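Local coordinates for hypothetical protein AQ_1575 (Aquifex aeolicus, PDB 1LFP) that probably binds DNA and may regulate transcription, at residues A[85-90]-A[99-104]; A[114-119]-A[223-228]; A[135-140]-A[172-177]; A[141-146]-A[193-198]. One frame throughout, in Å; residues are numbered along the deposited sequence.

Contact 1 (A[85-90]-A[99-104])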
loop_
_atom_site.group_PDB
_atom_site.type_symbol
_atom_site.label_atom_id
_atom_site.label_comp_id
_atom_site.label_asym_id
_atom_site.label_seq_id
_atom_site.Cartn_x
_atom_site.Cartn_y
_atom_site.Cartn_z
ATOM N N VAL A 85 10.907 -4.674 -4.777
ATOM C CA VAL A 85 11.468 -5.791 -4.024
ATOM C C VAL A 85 10.483 -6.098 -2.900
ATOM O O VAL A 85 9.866 -5.192 -2.378
ATOM C CB VAL A 85 12.865 -5.433 -3.432
ATOM C CG1 VAL A 85 12.808 -4.133 -2.684
ATOM C CG2 VAL A 85 13.354 -6.539 -2.503
ATOM N N ILE A 86 10.324 -7.371 -2.579
ATOM C CA ILE A 86 9.436 -7.757 -1.504
ATOM C C ILE A 86 10.255 -8.265 -0.366
ATOM O O ILE A 86 11.048 -9.200 -0.529
ATOM C CB ILE A 86 8.471 -8.851 -1.955
ATOM C CG1 ILE A 86 7.641 -8.299 -3.111
ATOM C CG2 ILE A 86 7.609 -9.306 -0.780
ATOM C CD1 ILE A 86 7.108 -6.942 -2.790
ATOM N N TYR A 87 10.105 -7.644 0.803
ATOM C CA TYR A 87 10.824 -8.108 1.973
ATOM C C TYR A 87 9.839 -8.859 2.841
ATOM O O TYR A 87 8.632 -8.601 2.795
ATOM C CB TYR A 87 11.426 -6.947 2.768
ATOM C CG TYR A 87 12.535 -6.278 2.027
ATOM C CD1 TYR A 87 13.812 -6.855 1.957
ATOM C CD2 TYR A 87 12.308 -5.091 1.355
ATOM C CE1 TYR A 87 14.809 -6.249 1.230
ATOM C CE2 TYR A 87 13.301 -4.474 0.621
ATOM C CZ TYR A 87 14.549 -5.062 0.562
ATOM O OH TYR A 87 15.501 -4.417 -0.204
ATOM N N GLU A 88 10.352 -9.840 3.562
ATOM C CA GLU A 88 9.495 -10.677 4.402
ATOM C C GLU A 88 10.209 -10.893 5.735
ATOM O O GLU A 88 11.409 -11.155 5.761
ATOM C CB GLU A 88 9.306 -12.042 3.717
ATOM C CG GLU A 88 8.534 -11.958 2.431
ATOM C CD GLU A 88 8.424 -13.299 1.710
ATOM O OE1 GLU A 88 7.994 -14.315 2.314
ATOM O OE2 GLU A 88 8.757 -13.336 0.506
ATOM N N GLY A 89 9.480 -10.763 6.849
ATOM C CA GLY A 89 10.095 -10.972 8.135
ATOM C C GLY A 89 9.048 -11.059 9.227
ATOM O O GLY A 89 7.805 -11.091 8.972
ATOM N N TYR A 90 9.539 -11.089 10.460
ATOM C CA TYR A 90 8.650 -11.231 11.605
ATOM C C TYR A 90 8.853 -10.122 12.616
ATOM O O TYR A 90 9.981 -9.668 12.849
ATOM C CB TYR A 90 8.904 -12.586 12.284
ATOM C CG TYR A 90 8.320 -13.772 11.559
ATOM C CD1 TYR A 90 7.036 -14.235 11.848
ATOM C CD2 TYR A 90 9.009 -14.379 10.503
ATOM C CE1 TYR A 90 6.452 -15.258 11.115
ATOM C CE2 TYR A 90 8.438 -15.391 9.765
ATOM C CZ TYR A 90 7.160 -15.839 10.065
ATOM O OH TYR A 90 6.613 -16.883 9.329
ATOM N N VAL A 99 6.849 -6.417 3.111
ATOM C CA VAL A 99 7.154 -5.024 2.854
ATOM C C VAL A 99 7.353 -4.918 1.372
ATOM O O VAL A 99 8.135 -5.677 0.844
ATOM C CB VAL A 99 8.460 -4.612 3.550
ATOM C CG1 VAL A 99 8.842 -3.168 3.157
ATOM C CG2 VAL A 99 8.272 -4.753 5.079
ATOM N N LEU A 100 6.616 -4.025 0.718
ATOM C CA LEU A 100 6.731 -3.839 -0.721
ATOM C C LEU A 100 7.543 -2.551 -0.892
ATOM O O LEU A 100 7.142 -1.480 -0.444
ATOM C CB LEU A 100 5.323 -3.734 -1.317
ATOM C CG LEU A 100 4.572 -5.028 -1.680
ATOM C CD1 LEU A 100 4.674 -6.109 -0.594
ATOM C CD2 LEU A 100 3.143 -4.663 -2.054
ATOM N N ALA A 101 8.730 -2.676 -1.478
ATOM C CA ALA A 101 9.594 -1.523 -1.645
ATOM C C ALA A 101 9.924 -1.287 -3.119
ATOM O O ALA A 101 9.794 -2.185 -3.946
ATOM C CB ALA A 101 10.863 -1.734 -0.838
ATOM N N THR A 102 10.266 -0.039 -3.453
ATOM C CA THR A 102 10.651 0.320 -4.825
ATOM C C THR A 102 11.918 1.099 -4.555
ATOM O O THR A 102 11.858 2.207 -4.009
ATOM C CB THR A 102 9.596 1.214 -5.529
ATOM O OG1 THR A 102 8.347 0.513 -5.638
ATOM C CG2 THR A 102 10.078 1.575 -6.943
ATOM N N THR A 103 13.061 0.525 -4.935
ATOM C CA THR A 103 14.354 1.109 -4.624
ATOM C C THR A 103 15.331 1.051 -5.783
ATOM O O THR A 103 15.187 0.227 -6.693
ATOM C CB THR A 103 14.974 0.399 -3.357
ATOM O OG1 THR A 103 16.246 0.971 -3.036
ATOM C CG2 THR A 103 15.146 -1.102 -3.595
ATOM N N ASP A 104 16.309 1.949 -5.759
ATOM C CA ASP A 104 17.322 1.989 -6.810
ATOM C C ASP A 104 18.624 1.389 -6.297
ATOM O O ASP A 104 19.643 1.423 -6.984
ATOM C CB ASP A 104 17.581 3.433 -7.260
ATOM C CG ASP A 104 18.322 4.252 -6.210
ATOM O OD1 ASP A 104 18.944 5.277 -6.575
ATOM O OD2 ASP A 104 18.285 3.880 -5.017
#
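Y87 packs against V99 and A101, and its side chain can be followed outward atom by atom. At the base, Y87 CB lies 3.9 Å from V99 CB. CG then stands anti to the carbonyl carbon of Y87, beside its backbone N (chi1 -69°). The ring carbon Y87 CE2 meets A101 CB at 3.9 Å, and this methyl lies at the ring edge, in its plane. One ring face is met from within the strand by V85 CG2, which sits above the rim and not the centre. The hydroxyl at the tip hydrogen-bonds T110 OG1 on helix 106-119.

The backbones belong to a beta hairpin made by strands 83-91 and 95-103, and the local axes run antiparallel at 149°. V85 and A101 form a hydrogen-bonded pair, with V85 N to A101 O at 2.9 Å and a return bond from A101 N to V85 O. Y87 and V99 repeat this, Y87 N reaching V99 O at 2.8 Å.

V85 shares the face of Y87: V85 CG1 touches A101 CB at 3.6 Å and T103 CG2 at 3.9 Å. The other face carries the non-hydrogen-bonded pair I86 and L100, whose side chains lie side by side and point the same way. I86 CD1, turned by chi2 of -47°, comes within 3.4 Å of L100 CG and equally near L100 CD1, tighter than usual van der Waals contact. L100 also packs on Q233 and I235 of strand 231-239.

Contact 2 (A[114-119]-A[223-228])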
loop_
_atom_site.group_PDB
_atom_site.type_symbol
_atom_site.label_atom_id
_atom_site.label_comp_id
_atom_site.label_asym_id
_atom_site.label_seq_id
_atom_site.Cartn_x
_atom_site.Cartn_y
_atom_site.Cartn_z
ATOM N N ARG A 114 16.411 -4.168 7.508
ATOM C CA ARG A 114 16.924 -5.067 8.512
ATOM C C ARG A 114 17.103 -4.284 9.801
ATOM O O ARG A 114 16.683 -4.752 10.828
ATOM C CB ARG A 114 18.264 -5.684 8.103
ATOM C CG ARG A 114 18.716 -6.824 9.038
ATOM C CD ARG A 114 19.978 -7.528 8.517
ATOM N NE ARG A 114 19.796 -8.082 7.171
ATOM C CZ ARG A 114 19.167 -9.226 6.894
ATOM N NH1 ARG A 114 18.650 -9.971 7.869
ATOM N NH2 ARG A 114 19.045 -9.623 5.629
ATOM N N HIS A 115 17.691 -3.074 9.726
ATOM C CA HIS A 115 17.908 -2.281 10.927
ATOM C C HIS A 115 16.590 -1.996 11.590
ATOM O O HIS A 115 16.481 -2.124 12.805
ATOM C CB HIS A 115 18.606 -0.933 10.636
ATOM C CG HIS A 115 20.092 -1.035 10.421
ATOM N ND1 HIS A 115 20.646 -1.661 9.328
ATOM C CD2 HIS A 115 21.135 -0.606 11.171
ATOM C CE1 HIS A 115 21.966 -1.617 9.411
ATOM N NE2 HIS A 115 22.289 -0.982 10.523
ATOM N N VAL A 116 15.590 -1.580 10.808
ATOM C CA VAL A 116 14.289 -1.284 11.419
ATOM C C VAL A 116 13.728 -2.499 12.150
ATOM O O VAL A 116 13.212 -2.390 13.271
ATOM C CB VAL A 116 13.244 -0.852 10.366
ATOM C CG1 VAL A 116 11.899 -0.608 11.039
ATOM C CG2 VAL A 116 13.741 0.400 9.623
ATOM N N PHE A 117 13.769 -3.654 11.504
ATOM C CA PHE A 117 13.242 -4.866 12.141
ATOM C C PHE A 117 13.945 -5.158 13.476
ATOM O O PHE A 117 13.305 -5.345 14.501
ATOM C CB PHE A 117 13.407 -6.055 11.201
ATOM C CG PHE A 117 12.181 -6.353 10.347
ATOM C CD1 PHE A 117 11.149 -7.145 10.845
ATOM C CD2 PHE A 117 12.084 -5.863 9.041
ATOM C CE1 PHE A 117 10.016 -7.465 10.069
ATOM C CE2 PHE A 117 10.947 -6.174 8.243
ATOM C CZ PHE A 117 9.913 -6.977 8.766
ATOM N N THR A 118 15.268 -5.198 13.445
ATOM C CA THR A 118 16.065 -5.458 14.638
ATOM C C THR A 118 15.827 -4.482 15.785
ATOM O O THR A 118 15.598 -4.898 16.924
ATOM C CB THR A 118 17.544 -5.462 14.295
ATOM O OG1 THR A 118 17.791 -6.498 13.337
ATOM C CG2 THR A 118 18.387 -5.718 15.552
ATOM N N LYS A 119 15.851 -3.195 15.480
ATOM C CA LYS A 119 15.648 -2.161 16.482
ATOM C C LYS A 119 14.367 -2.368 17.261
ATOM O O LYS A 119 14.319 -2.145 18.465
ATOM C CB LYS A 119 15.639 -0.796 15.809
ATOM C CG LYS A 119 17.020 -0.234 15.557
ATOM C CD LYS A 119 17.972 -1.239 14.902
ATOM C CE LYS A 119 19.238 -0.519 14.452
ATOM N NZ LYS A 119 18.859 0.707 13.675
ATOM N N ASN A 223 5.328 1.271 11.682
ATOM C CA ASN A 223 5.402 2.717 11.456
ATOM C C ASN A 223 6.796 3.104 10.961
ATOM O O ASN A 223 6.931 3.978 10.106
ATOM C CB ASN A 223 5.171 3.490 12.754
ATOM C CG ASN A 223 3.737 3.483 13.201
ATOM O OD1 ASN A 223 3.447 3.752 14.375
ATOM N ND2 ASN A 223 2.821 3.188 12.284
ATOM N N ALA A 224 7.821 2.457 11.517
ATOM C CA ALA A 224 9.195 2.754 11.151
ATOM C C ALA A 224 9.421 2.339 9.696
ATOM O O ALA A 224 10.074 3.059 8.926
ATOM C CB ALA A 224 10.155 2.036 12.101
ATOM N N LEU A 225 8.872 1.194 9.293
ATOM C CA LEU A 225 9.045 0.781 7.898
ATOM C C LEU A 225 8.370 1.774 6.946
ATOM O O LEU A 225 8.873 2.062 5.855
ATOM C CB LEU A 225 8.470 -0.617 7.681
ATOM C CG LEU A 225 9.226 -1.716 8.431
ATOM C CD1 LEU A 225 8.354 -2.968 8.488
ATOM C CD2 LEU A 225 10.567 -2.001 7.727
ATOM N N GLU A 226 7.227 2.296 7.368
ATOM C CA GLU A 226 6.482 3.250 6.553
ATOM C C GLU A 226 7.278 4.542 6.354
ATOM O O GLU A 226 7.124 5.235 5.339
ATOM C CB GLU A 226 5.139 3.562 7.233
ATOM C CG GLU A 226 4.192 4.388 6.379
ATOM C CD GLU A 226 3.736 3.633 5.147
ATOM O OE1 GLU A 226 2.994 2.637 5.309
ATOM O OE2 GLU A 226 4.127 4.030 4.026
ATOM N N GLU A 227 8.146 4.864 7.304
ATOM C CA GLU A 227 8.923 6.089 7.205
ATOM C C GLU A 227 10.088 6.035 6.232
ATOM O O GLU A 227 10.818 7.017 6.081
ATOM C CB GLU A 227 9.411 6.522 8.590
ATOM C CG GLU A 227 8.273 7.017 9.479
ATOM C CD GLU A 227 7.516 8.185 8.861
ATOM O OE1 GLU A 227 8.128 9.261 8.672
ATOM O OE2 GLU A 227 6.312 8.028 8.560
ATOM N N LEU A 228 10.267 4.892 5.576
ATOM C CA LEU A 228 11.331 4.758 4.607
ATOM C C LEU A 228 10.765 5.143 3.253
ATOM O O LEU A 228 9.668 4.694 2.846
ATOM C CB LEU A 228 11.862 3.312 4.564
ATOM C CG LEU A 228 12.389 2.756 5.886
ATOM C CD1 LEU A 228 12.876 1.323 5.684
ATOM C CD2 LEU A 228 13.506 3.638 6.415
#
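The helix turn that presents V116 and F117 to A224 and L225 is closed by T118 N bonding R114 O at 3.0 Å, the shortest sound polar bond here. On the facing segment, L228 N bonds L225 O at 3.2 Å where the helix gives way to loop. Between the segments the contact is apolar. V116 CG1, anti to the backbone N (chi1 178°), presses on A224 CB at 3.3 Å, closer than ordinary van der Waals contact. The same methyl, V116 CG1, meets L225 CD2 at 3.8 Å, the two side chains crossing obliquely. The other branch, V116 CG2, faces L228 CD1 tip to tip at 4.1 Å. L225 CD1 turns to F117 instead and lies 4.1 Å from F117 CE2, the two side chains being at about a right angle. An alanine at L225 would probably open a gap between the helices, leaving F117 CE2 without its methyl partner and V116 CG1 with A224 alone of its close neighbours here. Around this pair of helices, 106-119 and 212-226, the five-stranded sheet lies close by: F117 also packs on L124 of strand 123-124 and V97 of strand 95-103, while L225 rests on V99 of strand 95-103 and on V113.

Contact 3 (A[135-140]-A[172-177])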
loop_
_atom_site.group_PDB
_atom_site.type_symbol
_atom_site.label_atom_id
_atom_site.label_comp_id
_atom_site.label_asym_id
_atom_site.label_seq_id
_atom_site.Cartn_x
_atom_site.Cartn_y
_atom_site.Cartn_z
ATOM N N GLU A 135 -2.157 -13.683 0.563
ATOM C CA GLU A 135 -2.554 -13.894 -0.834
ATOM C C GLU A 135 -2.483 -12.536 -1.552
ATOM O O GLU A 135 -2.771 -11.515 -0.969
ATOM C CB GLU A 135 -3.989 -14.428 -0.953
ATOM C CG GLU A 135 -4.443 -15.259 0.256
ATOM C CD GLU A 135 -5.812 -15.942 0.057
ATOM O OE1 GLU A 135 -5.951 -16.706 -0.909
ATOM O OE2 GLU A 135 -6.733 -15.724 0.878
ATOM N N ARG A 136 -2.054 -12.539 -2.812
ATOM C CA ARG A 136 -1.989 -11.313 -3.603
ATOM C C ARG A 136 -3.406 -10.932 -3.992
ATOM O O ARG A 136 -4.156 -11.762 -4.518
ATOM C CB ARG A 136 -1.158 -11.570 -4.872
ATOM C CG ARG A 136 -0.103 -10.505 -5.099
ATOM C CD ARG A 136 0.609 -10.618 -6.441
ATOM N NE ARG A 136 -0.344 -10.691 -7.533
ATOM C CZ ARG A 136 -0.080 -10.344 -8.783
ATOM N NH1 ARG A 136 1.115 -9.887 -9.107
ATOM N NH2 ARG A 136 -1.009 -10.468 -9.710
ATOM N N LYS A 137 -3.797 -9.689 -3.729
ATOM C CA LYS A 137 -5.149 -9.237 -4.048
ATOM C C LYS A 137 -5.155 -7.797 -4.561
ATOM O O LYS A 137 -4.227 -7.018 -4.327
ATOM C CB LYS A 137 -6.059 -9.211 -2.801
ATOM C CG LYS A 137 -6.353 -10.539 -2.087
ATOM C CD LYS A 137 -7.435 -11.315 -2.839
ATOM C CE LYS A 137 -7.562 -12.707 -2.289
ATOM N NZ LYS A 137 -6.206 -13.264 -2.255
ATOM N N GLY A 138 -6.232 -7.459 -5.256
ATOM C CA GLY A 138 -6.422 -6.074 -5.659
ATOM C C GLY A 138 -6.966 -5.401 -4.409
ATOM O O GLY A 138 -7.691 -6.017 -3.656
ATOM N N TYR A 139 -6.648 -4.126 -4.222
ATOM C CA TYR A 139 -7.070 -3.387 -3.055
ATOM C C TYR A 139 -7.578 -2.022 -3.490
ATOM O O TYR A 139 -6.880 -1.293 -4.178
ATOM C CB TYR A 139 -5.840 -3.250 -2.152
ATOM C CG TYR A 139 -6.010 -2.420 -0.931
ATOM C CD1 TYR A 139 -5.623 -1.083 -0.914
ATOM C CD2 TYR A 139 -6.471 -3.001 0.253
ATOM C CE1 TYR A 139 -5.675 -0.342 0.267
ATOM C CE2 TYR A 139 -6.535 -2.276 1.432
ATOM C CZ TYR A 139 -6.139 -0.947 1.436
ATOM O OH TYR A 139 -6.231 -0.215 2.606
ATOM N N ILE A 140 -8.796 -1.693 -3.069
ATOM C CA ILE A 140 -9.432 -0.429 -3.413
ATOM C C ILE A 140 -9.870 0.300 -2.172
ATOM O O ILE A 140 -10.485 -0.307 -1.288
ATOM C CB ILE A 140 -10.670 -0.687 -4.312
ATOM C CG1 ILE A 140 -10.187 -1.241 -5.664
ATOM C CG2 ILE A 140 -11.487 0.629 -4.474
ATOM C CD1 ILE A 140 -11.302 -1.865 -6.562
ATOM N N ILE A 172 -12.595 -0.476 2.611
ATOM C CA ILE A 172 -11.649 -1.242 1.841
ATOM C C ILE A 172 -12.325 -2.350 1.067
ATOM O O ILE A 172 -13.114 -3.114 1.613
ATOM C CB ILE A 172 -10.610 -1.875 2.759
ATOM C CG1 ILE A 172 -9.756 -0.775 3.390
ATOM C CG2 ILE A 172 -9.799 -2.898 1.994
ATOM C CD1 ILE A 172 -8.883 -1.274 4.539
ATOM N N ILE A 173 -11.965 -2.470 -0.206
ATOM C CA ILE A 173 -12.536 -3.495 -1.051
ATOM C C ILE A 173 -11.412 -4.306 -1.639
ATOM O O ILE A 173 -10.463 -3.742 -2.183
ATOM C CB ILE A 173 -13.356 -2.866 -2.191
ATOM C CG1 ILE A 173 -14.616 -2.223 -1.600
ATOM C CG2 ILE A 173 -13.738 -3.943 -3.241
ATOM C CD1 ILE A 173 -15.391 -1.352 -2.585
ATOM N N TYR A 174 -11.493 -5.632 -1.497
ATOM C CA TYR A 174 -10.466 -6.487 -2.065
ATOM C C TYR A 174 -10.998 -7.162 -3.288
ATOM O O TYR A 174 -12.184 -7.496 -3.347
ATOM C CB TYR A 174 -10.056 -7.585 -1.093
ATOM C CG TYR A 174 -9.202 -7.107 0.018
ATOM C CD1 TYR A 174 -7.826 -7.013 -0.148
ATOM C CD2 TYR A 174 -9.739 -6.782 1.250
ATOM C CE1 TYR A 174 -7.016 -6.622 0.865
ATOM C CE2 TYR A 174 -8.915 -6.385 2.299
ATOM C CZ TYR A 174 -7.553 -6.312 2.093
ATOM O OH TYR A 174 -6.706 -5.968 3.116
ATOM N N THR A 175 -10.115 -7.412 -4.246
ATOM C CA THR A 175 -10.536 -8.057 -5.486
ATOM C C THR A 175 -9.530 -9.117 -5.913
ATOM O O THR A 175 -8.460 -9.233 -5.313
ATOM C CB THR A 175 -10.613 -7.034 -6.648
ATOM O OG1 THR A 175 -9.310 -6.836 -7.209
ATOM C CG2 THR A 175 -11.132 -5.682 -6.135
ATOM N N VAL A 176 -9.901 -9.890 -6.940
ATOM C CA VAL A 176 -9.025 -10.905 -7.546
ATOM C C VAL A 176 -7.982 -9.976 -8.145
ATOM O O VAL A 176 -8.333 -8.999 -8.822
ATOM C CB VAL A 176 -9.796 -11.675 -8.674
ATOM C CG1 VAL A 176 -8.830 -12.387 -9.605
ATOM C CG2 VAL A 176 -10.764 -12.653 -8.031
ATOM N N PRO A 177 -6.682 -10.265 -7.954
ATOM C CA PRO A 177 -5.713 -9.314 -8.517
ATOM C C PRO A 177 -5.848 -8.962 -10.000
ATOM O O PRO A 177 -5.759 -7.785 -10.382
ATOM C CB PRO A 177 -4.352 -9.921 -8.107
ATOM C CG PRO A 177 -4.652 -11.408 -8.043
ATOM C CD PRO A 177 -6.026 -11.478 -7.434
#
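I140 CB and I173 CB lie 4.1 Å apart, an apolar pair on neighbouring strands of a four-stranded antiparallel sheet. I140 CD1 meets T175 CG2 at 3.8 Å, the two side chains crossing at about a right angle, and V183 of helix 180-188 packs on both I140 and T175. The backbone supports this register: I140 N bonds I173 O at 2.8 Å, and I173 N returns the bond to I140 O.

On the other face Y139 turns its edge to the face of Y174 in an offset edge-to-face pair, ring centroids 5.6 Å apart and planes at 65°. Y139 CE2 also touches I172 CG2 at 3.4 Å, and the Y139 hydroxyl bonds E141 OE2. An alanine at Y139 would probably cost Y174 the ring edge that meets it and I172 the ring against its CG2, and leave E141 OE2 without the hydroxyl.

Farther out, G138 and T175 form the next hydrogen-bonded pair. At the exposed edge R136 NH2 lies 3.7 Å from P177 CB, the arginine chain bent at chi3 (52°). T175 OG1 approaches within 3.4 Å of G138 CA and hydrogen-bonds V176 O at 2.9 Å.

Contact 4 (A[141-146]-A[193-198])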
loop_
_atom_site.group_PDB
_atom_site.type_symbol
_atom_site.label_atom_id
_atom_site.label_comp_id
_atom_site.label_asym_id
_atom_site.label_seq_id
_atom_site.Cartn_x
_atom_site.Cartn_y
_atom_site.Cartn_z
ATOM N N GLU A 141 -9.559 1.594 -2.095
ATOM C CA GLU A 141 -9.949 2.404 -0.948
ATOM C C GLU A 141 -10.989 3.403 -1.412
ATOM O O GLU A 141 -10.853 3.966 -2.483
ATOM C CB GLU A 141 -8.745 3.161 -0.359
ATOM C CG GLU A 141 -8.109 2.438 0.829
ATOM C CD GLU A 141 -6.814 3.070 1.320
ATOM O OE1 GLU A 141 -6.712 4.326 1.323
ATOM O OE2 GLU A 141 -5.901 2.295 1.715
ATOM N N VAL A 142 -12.024 3.592 -0.603
ATOM C CA VAL A 142 -13.100 4.544 -0.921
ATOM C C VAL A 142 -13.381 5.352 0.330
ATOM O O VAL A 142 -13.560 4.815 1.426
ATOM C CB VAL A 142 -14.392 3.804 -1.400
ATOM C CG1 VAL A 142 -14.674 2.657 -0.519
ATOM C CG2 VAL A 142 -15.598 4.747 -1.421
ATOM N N PRO A 143 -13.418 6.671 0.185
ATOM C CA PRO A 143 -13.673 7.582 1.304
ATOM C C PRO A 143 -15.014 7.397 2.029
ATOM O O PRO A 143 -16.088 7.508 1.442
ATOM C CB PRO A 143 -13.502 8.969 0.666
ATOM C CG PRO A 143 -13.679 8.748 -0.811
ATOM C CD PRO A 143 -13.039 7.399 -1.033
ATOM N N ALA A 144 -14.957 7.119 3.327
ATOM C CA ALA A 144 -16.175 6.905 4.087
ATOM C C ALA A 144 -17.054 8.151 4.033
ATOM O O ALA A 144 -18.250 8.077 3.713
ATOM C CB ALA A 144 -15.837 6.548 5.537
ATOM N N LYS A 145 -16.428 9.283 4.333
ATOM C CA LYS A 145 -17.069 10.590 4.351
ATOM C C LYS A 145 -17.988 10.835 3.176
ATOM O O LYS A 145 -19.047 11.437 3.322
ATOM C CB LYS A 145 -16.004 11.683 4.341
ATOM C CG LYS A 145 -15.204 11.814 5.615
ATOM C CD LYS A 145 -14.023 12.740 5.389
ATOM C CE LYS A 145 -13.418 13.229 6.706
ATOM N NZ LYS A 145 -14.216 14.348 7.291
ATOM N N GLU A 146 -17.576 10.357 2.010
ATOM C CA GLU A 146 -18.333 10.587 0.798
ATOM C C GLU A 146 -19.373 9.536 0.412
ATOM O O GLU A 146 -20.138 9.741 -0.533
ATOM C CB GLU A 146 -17.356 10.806 -0.362
ATOM C CG GLU A 146 -16.535 12.111 -0.278
ATOM C CD GLU A 146 -17.385 13.383 -0.399
ATOM O OE1 GLU A 146 -18.482 13.323 -0.997
ATOM O OE2 GLU A 146 -16.950 14.455 0.085
ATOM N N PRO A 193 -16.495 6.985 -5.440
ATOM C CA PRO A 193 -15.186 7.631 -5.580
ATOM C C PRO A 193 -14.064 6.670 -5.156
ATOM O O PRO A 193 -14.206 5.942 -4.172
ATOM C CB PRO A 193 -15.292 8.826 -4.649
ATOM C CG PRO A 193 -16.182 8.330 -3.570
ATOM C CD PRO A 193 -17.247 7.545 -4.307
ATOM N N ILE A 194 -12.942 6.683 -5.876
ATOM C CA ILE A 194 -11.845 5.785 -5.542
ATOM C C ILE A 194 -10.677 6.596 -5.010
ATOM O O ILE A 194 -10.212 7.502 -5.694
ATOM C CB ILE A 194 -11.348 5.038 -6.774
ATOM C CG1 ILE A 194 -12.495 4.279 -7.430
ATOM C CG2 ILE A 194 -10.166 4.132 -6.381
ATOM C CD1 ILE A 194 -13.250 3.351 -6.497
ATOM N N GLU A 195 -10.203 6.260 -3.812
ATOM C CA GLU A 195 -9.073 6.975 -3.238
ATOM C C GLU A 195 -7.781 6.291 -3.655
ATOM O O GLU A 195 -6.802 6.957 -3.975
ATOM C CB GLU A 195 -9.177 7.030 -1.722
ATOM C CG GLU A 195 -8.062 7.809 -1.068
ATOM C CD GLU A 195 -8.317 8.060 0.404
ATOM O OE1 GLU A 195 -9.266 8.816 0.722
ATOM O OE2 GLU A 195 -7.576 7.500 1.241
ATOM N N LYS A 196 -7.785 4.961 -3.652
ATOM C CA LYS A 196 -6.611 4.186 -4.060
ATOM C C LYS A 196 -7.045 2.868 -4.649
ATOM O O LYS A 196 -8.041 2.307 -4.201
ATOM C CB LYS A 196 -5.697 3.866 -2.870
ATOM C CG LYS A 196 -5.057 5.064 -2.185
ATOM C CD LYS A 196 -3.981 4.590 -1.196
ATOM C CE LYS A 196 -3.260 5.760 -0.540
ATOM N NZ LYS A 196 -2.114 5.315 0.303
ATOM N N ALA A 197 -6.271 2.391 -5.624
ATOM C CA ALA A 197 -6.478 1.112 -6.308
ATOM C C ALA A 197 -5.094 0.529 -6.593
ATOM O O ALA A 197 -4.343 1.041 -7.425
ATOM C CB ALA A 197 -7.251 1.316 -7.623
ATOM N N GLN A 198 -4.744 -0.562 -5.932
ATOM C CA GLN A 198 -3.418 -1.120 -6.153
ATOM C C GLN A 198 -3.408 -2.599 -5.798
ATOM O O GLN A 198 -4.317 -3.105 -5.159
ATOM C CB GLN A 198 -2.401 -0.390 -5.244
ATOM C CG GLN A 198 -2.801 -0.431 -3.758
ATOM C CD GLN A 198 -1.866 0.385 -2.836
ATOM O OE1 GLN A 198 -1.095 1.227 -3.290
ATOM N NE2 GLN A 198 -1.958 0.131 -1.535
HETATM O O HOH W 1 -3.308 3.281 1.450
#
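E141 and K196 lie side by side and point the same way, whereas E141 and E195 are set at a slant, their carboxylate planes 77° apart. In the first pair the methylene K196 CD lies 3.7 Å from the carboxylate oxygen E141 OE1. At their ends a water completes the link: it donates to E141 OE2 at 2.8 Å and accepts from K196 NZ at 2.6 Å. E141 OE2 has a second partner in the hydroxyl of Y139. E141 OE1 instead faces E195 OE2 at 3.3 Å, a pair of like-charged acceptors. Their closeness is likely to raise the proton affinity of one or both carboxylates, and the ammonium of K196, which is nearby but not in contact with OE1, would probably offset part of the repulsion.

E195 and K196 both stand opposite E141, a classic beta bulge where strand 196-203 begins beside strand 134-143. E141 O accepts from E195 N at 2.7 Å and, weakly, from K196 N, while E141 N bonds K196 O. The extra residue therefore shares one carbonyl with its successor. CG of E195 is anti to the backbone N (chi1 -178°), and its chain runs past P143 in the opposite direction.

Beyond the bulge, side-chain carbons make the contact. The rings of P143 and P193 meet at a slant, with P143 CG 3.7 Å from P193 CG. V142 CG2 comes to 3.3 Å from P193 O, a buried carbonyl oxygen with no polar partner in the model. V142 also packs on H171 of strand 170-175.

Contacts 1 and 2 form one half of this set and contacts 3 and 4 the other. The hairpin of contact 1 and the helix pair of contact 2, centres 11 Å apart, touch through F117 against G89 and Y90 and through V99 against L225; strand 95-103 leads directly into helix 106-119. Contacts 3 and 4, centres 13 Å apart, share strand 134-143, which lies between strands 170-175 and 196-203 in the second sheet. The two pairs do not touch: the centres of contacts 1 and 4 are 25 Å apart, though their nearest atoms are about 7 Å apart. Along the chain, contact 1 closes first, and contacts 3 and 4 cross inside the loop closed by contact 2, so the second sheet is an insertion between the helices of contact 2.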